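Local coordinates for cytosolic phospholipase A2 delta (Homo sapiens, PDB 5IZ5), which hydrolyses the sn-2 ester of glycerophospholipids in a calcium-dependent manner, with a preference for linoleic acid at that position, at residues B[697-709]-B[720-732]. The protein carries 3 engineered substitutions. Sequence-based numbering, arbitrary orientation.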
ATOM      1  N   ARG B 697      20.280   1.534   1.600  1.00 85.04           N
ATOM      2  CA  ARG B 697      19.721   2.079   0.362  1.00 83.57           C
ATOM      3  C   ARG B 697      20.359   3.395  -0.087  1.00 82.21           C
ATOM      4  O   ARG B 697      19.850   4.055  -0.999  1.00 85.89           O
ATOM      5  CB  ARG B 697      18.217   2.262   0.540  1.00 84.34           C
ATOM      6  CG  ARG B 697      17.514   0.959   0.862  1.00 86.19           C
ATOM      7  CD  ARG B 697      16.130   1.176   1.442  1.00 88.54           C
ATOM      8  NE  ARG B 697      15.371  -0.072   1.393  1.00 90.80           N
ATOM      9  CZ  ARG B 697      15.574  -1.115   2.195  1.00 91.86           C
ATOM     10  NH1 ARG B 697      16.513  -1.077   3.135  1.00 94.59           N
ATOM     11  NH2 ARG B 697      14.831  -2.207   2.060  1.00 92.64           N
ATOM     12  N   GLY B 698      21.473   3.771   0.535  1.00 78.72           N
ATOM     13  CA  GLY B 698      22.193   4.984   0.158  1.00 78.56           C
ATOM     14  C   GLY B 698      21.427   6.275   0.389  1.00 78.66           C
ATOM     15  O   GLY B 698      21.604   7.242  -0.352  1.00 78.86           O
ATOM     16  N   LEU B 699      20.588   6.295   1.422  1.00 76.58           N
ATOM     17  CA  LEU B 699      19.849   7.498   1.792  1.00 76.81           C
ATOM     18  C   LEU B 699      20.594   8.216   2.910  1.00 75.13           C
ATOM     19  O   LEU B 699      20.872   7.600   3.939  1.00 74.34           O
ATOM     20  CB  LEU B 699      18.438   7.124   2.255  1.00 76.52           C
ATOM     21  CG  LEU B 699      17.541   6.455   1.208  1.00 76.15           C
ATOM     22  CD1 LEU B 699      16.176   6.155   1.800  1.00 74.12           C
ATOM     23  CD2 LEU B 699      17.397   7.323  -0.035  1.00 76.33           C
ATOM     24  N   PRO B 700      20.934   9.510   2.714  1.00 73.25           N
ATOM     25  CA  PRO B 700      21.705  10.183   3.756  1.00 72.19           C
ATOM     26  C   PRO B 700      20.926  10.362   5.052  1.00 72.05           C
ATOM     27  O   PRO B 700      19.821  10.907   5.060  1.00 75.66           O
ATOM     28  CB  PRO B 700      22.067  11.542   3.141  1.00 73.66           C
ATOM     29  CG  PRO B 700      21.140  11.735   1.996  1.00 74.07           C
ATOM     30  CD  PRO B 700      20.755  10.357   1.523  1.00 74.60           C
ATOM     31  N   PHE B 701      21.523   9.897   6.139  1.00 70.36           N
ATOM     32  CA  PHE B 701      20.889   9.907   7.434  1.00 66.64           C
ATOM     33  C   PHE B 701      22.000   9.915   8.489  1.00 66.51           C
ATOM     34  O   PHE B 701      23.005   9.226   8.311  1.00 67.15           O
ATOM     35  CB  PHE B 701      20.030   8.651   7.558  1.00 64.69           C
ATOM     36  CG  PHE B 701      19.126   8.671   8.728  1.00 64.02           C
ATOM     37  CD1 PHE B 701      17.884   9.264   8.637  1.00 64.04           C
ATOM     38  CD2 PHE B 701      19.524   8.119   9.930  1.00 61.22           C
ATOM     39  CE1 PHE B 701      17.042   9.295   9.724  1.00 63.53           C
ATOM     40  CE2 PHE B 701      18.695   8.151  11.020  1.00 60.19           C
ATOM     41  CZ  PHE B 701      17.452   8.737  10.917  1.00 62.50           C
ATOM     42  N   PRO B 702      21.845  10.702   9.576  1.00 66.65           N
ATOM     43  CA  PRO B 702      22.930  10.782  10.560  1.00 65.88           C
ATOM     44  C   PRO B 702      23.104   9.497  11.346  1.00 63.84           C
ATOM     45  O   PRO B 702      22.180   8.690  11.449  1.00 62.78           O
ATOM     46  CB  PRO B 702      22.475  11.896  11.512  1.00 64.96           C
ATOM     47  CG  PRO B 702      20.995  11.888  11.403  1.00 65.32           C
ATOM     48  CD  PRO B 702      20.697  11.535   9.972  1.00 66.32           C
ATOM     49  N   ARG B 703      24.293   9.327  11.903  1.00 63.19           N
ATOM     50  CA  ARG B 703      24.565   8.207  12.779  1.00 61.15           C
ATOM     51  C   ARG B 703      23.705   8.331  14.025  1.00 58.49           C
ATOM     52  O   ARG B 703      23.514   9.425  14.547  1.00 56.90           O
ATOM     53  CB  ARG B 703      26.045   8.167  13.165  1.00 63.08           C
ATOM     54  CG  ARG B 703      26.990   8.173  11.978  1.00 65.12           C
ATOM     55  CD  ARG B 703      28.358   7.683  12.359  1.00 67.97           C
ATOM     56  NE  ARG B 703      29.208   7.615  11.175  1.00 69.29           N
ATOM     57  CZ  ARG B 703      30.179   8.470  10.859  1.00 69.98           C
ATOM     58  NH1 ARG B 703      30.480   9.508  11.636  1.00 72.66           N
ATOM     59  NH2 ARG B 703      30.866   8.276   9.739  1.00 69.62           N
ATOM     60  N   VAL B 704      23.179   7.204  14.486  1.00 58.10           N
ATOM     61  CA  VAL B 704      22.386   7.145  15.703  1.00 59.11           C
ATOM     62  C   VAL B 704      23.179   6.287  16.668  1.00 62.65           C
ATOM     63  O   VAL B 704      23.021   5.058  16.707  1.00 65.08           O
ATOM     64  CB  VAL B 704      20.981   6.558  15.452  1.00 59.22           C
ATOM     65  CG1 VAL B 704      20.191   6.447  16.747  1.00 58.28           C
ATOM     66  CG2 VAL B 704      20.219   7.422  14.461  1.00 59.48           C
ATOM     67  N   GLU B 705      24.047   6.954  17.428  1.00 63.80           N
ATOM     68  CA  GLU B 705      24.981   6.294  18.325  1.00 63.37           C
ATOM     69  C   GLU B 705      24.858   6.855  19.728  1.00 61.73           C
ATOM     70  O   GLU B 705      25.755   7.548  20.200  1.00 60.21           O
ATOM     71  CB  GLU B 705      26.410   6.463  17.802  1.00 62.91           C
ATOM     72  CG  GLU B 705      26.677   5.667  16.535  1.00 64.58           C
ATOM     73  CD  GLU B 705      27.939   6.102  15.795  1.00 63.42           C
ATOM     74  OE1 GLU B 705      28.484   7.181  16.101  1.00 63.53           O
ATOM     75  OE2 GLU B 705      28.392   5.374  14.887  1.00 63.86           O
ATOM     76  N   PRO B 706      23.740   6.553  20.406  1.00 62.85           N
ATOM     77  CA  PRO B 706      23.627   6.954  21.800  1.00 64.82           C
ATOM     78  C   PRO B 706      24.675   6.258  22.683  1.00 67.59           C
ATOM     79  O   PRO B 706      24.975   5.084  22.483  1.00 69.66           O
ATOM     80  CB  PRO B 706      22.215   6.506  22.180  1.00 64.21           C
ATOM     81  CG  PRO B 706      21.893   5.389  21.245  1.00 64.61           C
ATOM     82  CD  PRO B 706      22.572   5.767  19.960  1.00 63.97           C
ATOM     83  N   SER B 707      25.225   6.988  23.645  1.00 67.82           N
ATOM     84  CA  SER B 707      26.207   6.446  24.583  1.00 70.03           C
ATOM     85  C   SER B 707      25.558   5.432  25.530  1.00 73.17           C
ATOM     86  O   SER B 707      24.337   5.388  25.641  1.00 74.42           O
ATOM     87  CB  SER B 707      26.817   7.582  25.408  1.00 67.75           C
ATOM     88  OG  SER B 707      25.864   8.101  26.324  1.00 65.17           O
ATOM     89  N   PRO B 708      26.372   4.613  26.219  1.00 75.83           N
ATOM     90  CA  PRO B 708      25.820   3.709  27.238  1.00 75.71           C
ATOM     91  C   PRO B 708      24.964   4.452  28.272  1.00 76.11           C
ATOM     92  O   PRO B 708      23.926   3.944  28.707  1.00 75.87           O
ATOM     93  CB  PRO B 708      27.068   3.115  27.899  1.00 75.48           C
ATOM     94  CG  PRO B 708      28.147   3.228  26.876  1.00 75.52           C
ATOM     95  CD  PRO B 708      27.816   4.400  25.999  1.00 75.80           C
ATOM     96  N   GLN B 709      25.412   5.646  28.654  1.00 75.88           N
ATOM     97  CA  GLN B 709      24.669   6.511  29.563  1.00 79.15           C
ATOM     98  C   GLN B 709      23.313   6.913  28.977  1.00 80.93           C
ATOM     99  O   GLN B 709      22.306   6.917  29.689  1.00 81.49           O
ATOM    100  CB  GLN B 709      25.504   7.759  29.888  1.00 81.55           C
ATOM    101  CG  GLN B 709      24.813   8.826  30.738  1.00 84.35           C
ATOM    102  CD  GLN B 709      24.194   8.304  32.032  1.00 86.95           C
ATOM    103  OE1 GLN B 709      23.211   8.864  32.518  1.00 88.36           O
ATOM    104  NE2 GLN B 709      24.770   7.248  32.603  1.00 87.21           N
ATOM    105  N   PHE B 720      20.686  14.029  16.835  1.00 56.40           N
ATOM    106  CA  PHE B 720      21.474  13.207  15.931  1.00 57.14           C
ATOM    107  C   PHE B 720      21.660  13.974  14.647  1.00 59.76           C
ATOM    108  O   PHE B 720      20.697  14.226  13.925  1.00 61.87           O
ATOM    109  CB  PHE B 720      20.792  11.869  15.682  1.00 55.58           C
ATOM    110  CG  PHE B 720      20.672  11.030  16.923  1.00 55.65           C
ATOM    111  CD1 PHE B 720      21.789  10.392  17.451  1.00 54.77           C
ATOM    112  CD2 PHE B 720      19.455  10.896  17.579  1.00 54.97           C
ATOM    113  CE1 PHE B 720      21.686   9.621  18.598  1.00 55.33           C
ATOM    114  CE2 PHE B 720      19.345  10.129  18.726  1.00 55.36           C
ATOM    115  CZ  PHE B 720      20.462   9.492  19.238  1.00 56.61           C
ATOM    116  N   SER B 721      22.905  14.350  14.379  1.00 62.57           N
ATOM    117  CA  SER B 721      23.222  15.225  13.275  1.00 64.94           C
ATOM    118  C   SER B 721      24.675  15.056  12.843  1.00 69.01           C
ATOM    119  O   SER B 721      25.577  14.911  13.672  1.00 70.15           O
ATOM    120  CB  SER B 721      22.938  16.674  13.680  1.00 65.23           C
ATOM    121  OG  SER B 721      24.035  17.527  13.450  1.00 65.27           O
ATOM    122  N   ASP B 722      24.887  15.091  11.534  1.00 75.54           N
ATOM    123  CA  ASP B 722      26.206  14.902  10.942  1.00 80.83           C
ATOM    124  C   ASP B 722      26.537  16.155  10.135  1.00 84.61           C
ATOM    125  O   ASP B 722      26.182  16.253   8.961  1.00 86.05           O
ATOM    126  CB  ASP B 722      26.246  13.635  10.069  1.00 82.84           C
ATOM    127  CG  ASP B 722      26.472  12.362  10.876  1.00 84.84           C
ATOM    128  OD1 ASP B 722      26.534  12.431  12.125  1.00 86.17           O
ATOM    129  OD2 ASP B 722      26.577  11.279  10.254  1.00 88.02           O
ATOM    130  N   PRO B 723      27.203  17.138  10.770  1.00 89.19           N
ATOM    131  CA  PRO B 723      27.528  18.371  10.044  1.00 91.54           C
ATOM    132  C   PRO B 723      28.455  18.146   8.839  1.00 93.00           C
ATOM    133  O   PRO B 723      28.465  18.955   7.914  1.00 92.04           O
ATOM    134  CB  PRO B 723      28.200  19.243  11.111  1.00 90.74           C
ATOM    135  CG  PRO B 723      28.707  18.284  12.129  1.00 91.83           C
ATOM    136  CD  PRO B 723      27.711  17.165  12.154  1.00 90.77           C
ATOM    137  N   ALA B 724      29.215  17.052   8.858  1.00 95.98           N
ATOM    138  CA  ALA B 724      30.046  16.659   7.720  1.00 97.80           C
ATOM    139  C   ALA B 724      29.238  16.375   6.447  1.00101.04           C
ATOM    140  O   ALA B 724      29.733  16.605   5.342  1.00102.18           O
ATOM    141  CB  ALA B 724      30.896  15.450   8.087  1.00 96.89           C
ATOM    142  N   CYS B 725      28.009  15.878   6.599  1.00103.29           N
ATOM    143  CA  CYS B 725      27.105  15.660   5.460  1.00103.55           C
ATOM    144  C   CYS B 725      25.878  16.574   5.557  1.00103.15           C
ATOM    145  O   CYS B 725      24.918  16.249   6.252  1.00101.60           O
ATOM    146  CB  CYS B 725      26.670  14.195   5.384  1.00102.75           C
ATOM    147  SG  CYS B 725      25.607  13.818   3.968  1.00104.81           S
ATOM    148  N   PRO B 726      25.905  17.727   4.862  1.00103.17           N
ATOM    149  CA  PRO B 726      24.757  18.642   4.868  1.00103.57           C
ATOM    150  C   PRO B 726      23.472  18.050   4.279  1.00101.01           C
ATOM    151  O   PRO B 726      22.376  18.439   4.687  1.00101.21           O
ATOM    152  CB  PRO B 726      25.235  19.818   4.005  1.00105.23           C
ATOM    153  CG  PRO B 726      26.718  19.742   4.019  1.00105.11           C
ATOM    154  CD  PRO B 726      27.048  18.287   4.117  1.00104.40           C
ATOM    155  N   GLU B 727      23.612  17.122   3.332  1.00 97.43           N
ATOM    156  CA  GLU B 727      22.457  16.512   2.666  1.00 94.26           C
ATOM    157  C   GLU B 727      21.587  15.737   3.651  1.00 86.60           C
ATOM    158  O   GLU B 727      20.365  15.719   3.524  1.00 83.92           O
ATOM    159  CB  GLU B 727      22.890  15.573   1.531  1.00 97.59           C
ATOM    160  CG  GLU B 727      23.825  16.189   0.498  1.00100.00           C
ATOM    161  CD  GLU B 727      25.283  15.854   0.756  1.00102.19           C
ATOM    162  OE1 GLU B 727      25.799  16.212   1.838  1.00105.98           O
ATOM    163  OE2 GLU B 727      25.915  15.232  -0.125  1.00103.35           O
ATOM    164  N   ALA B 728      22.225  15.092   4.625  1.00 79.24           N
ATOM    165  CA  ALA B 728      21.508  14.366   5.665  1.00 72.81           C
ATOM    166  C   ALA B 728      20.737  15.342   6.553  1.00 67.48           C
ATOM    167  O   ALA B 728      21.256  16.391   6.909  1.00 67.57           O
ATOM    168  CB  ALA B 728      22.480  13.559   6.507  1.00 72.74           C
ATOM    169  N   PRO B 729      19.493  15.000   6.914  1.00 63.22           N
ATOM    170  CA  PRO B 729      18.699  15.863   7.795  1.00 59.90           C
ATOM    171  C   PRO B 729      19.151  15.833   9.256  1.00 57.64           C
ATOM    172  O   PRO B 729      19.753  14.852   9.700  1.00 53.96           O
ATOM    173  CB  PRO B 729      17.299  15.265   7.683  1.00 59.23           C
ATOM    174  CG  PRO B 729      17.533  13.833   7.363  1.00 60.05           C
ATOM    175  CD  PRO B 729      18.737  13.811   6.481  1.00 61.47           C
ATOM    176  N   ILE B 730      18.837  16.906   9.983  1.00 55.57           N
ATOM    177  CA  ILE B 730      19.049  16.975  11.421  1.00 54.49           C
ATOM    178  C   ILE B 730      17.890  16.273  12.111  1.00 53.05           C
ATOM    179  O   ILE B 730      16.734  16.488  11.755  1.00 50.73           O
ATOM    180  CB  ILE B 730      19.108  18.440  11.919  1.00 56.00           C
ATOM    181  CG1 ILE B 730      20.283  19.173  11.269  1.00 56.63           C
ATOM    182  CG2 ILE B 730      19.219  18.504  13.441  1.00 55.98           C
ATOM    183  CD1 ILE B 730      20.209  20.677  11.389  1.00 56.97           C
ATOM    184  N   LEU B 731      18.204  15.461  13.114  1.00 51.97           N
ATOM    185  CA  LEU B 731      17.189  14.773  13.902  1.00 52.84           C
ATOM    186  C   LEU B 731      17.212  15.158  15.370  1.00 52.57           C
ATOM    187  O   LEU B 731      18.247  15.078  16.024  1.00 55.52           O
ATOM    188  CB  LEU B 731      17.367  13.267  13.772  1.00 53.63           C
ATOM    189  CG  LEU B 731      16.559  12.700  12.607  1.00 55.37           C
ATOM    190  CD1 LEU B 731      17.437  11.827  11.745  1.00 56.56           C
ATOM    191  CD2 LEU B 731      15.337  11.939  13.104  1.00 55.04           C
ATOM    192  N   LEU B 732      16.054  15.581  15.860  1.00 52.95           N
ATOM    193  CA  LEU B 732      15.802  15.764  17.277  1.00 54.03           C
ATOM    194  C   LEU B 732      14.842  14.676  17.702  1.00 53.23           C
ATOM    195  O   LEU B 732      13.695  14.648  17.258  1.00 52.64           O
ATOM    196  CB  LEU B 732      15.185  17.133  17.555  1.00 55.23           C
ATOM    197  CG  LEU B 732      16.019  18.188  18.279  1.00 59.49           C
ATOM    198  CD1 LEU B 732      17.504  18.093  17.969  1.00 62.14           C
ATOM    199  CD2 LEU B 732      15.497  19.574  17.946  1.00 60.99           C
TER
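Val-704 lays its CG1 methyl over one face of the Phe-720 ring, 4.1 Å from the ring centroid and 16° off the normal, a CH-pi contact. Pro-706 N lies at the edge of the same ring, near its plane, and Pro-706 CD reaches Phe-720 CE1 at 4.2 Å. With CG1 anti to the backbone N (chi1 177°), Val-704 brings this branch over the aromatic face. Replacing Phe-720 by an alanine takes away the ring that Val-704 and Pro-706 both rest on, and would probably open a gap beside Phe-684. On one face of the Phe-701 ring sits CD of the following Pro-702. The Pro-702 ring lies across the place where the loop 721-729 meets its two flanking strands, CG 3.5 Å from Phe-720 O and CD 3.5 Å from Pro-729 O; Leu-731 CD1 meets the same CG. Farther along, Pro-700 CB packs on Ala-728 CB at 3.9 Å. The one hydrogen bond between the segments is weak, from Arg-703 N to Asp-722 OD2 (3.4 Å); this oxygen lies well out of the Arg-703 guanidinium plane, where no N-H points at it, so the opposite charges probably attract without forming a salt bridge. The proline-rich connection after helix 685-696 thus runs in extended form across the long loop, and the adjoining strand ends, of the beta-hairpin formed by strands 718-720 and 730-734, whose second strand pairs in parallel with 672-676 in the central mixed sheet of the alpha/beta-hydrolase catalytic domain.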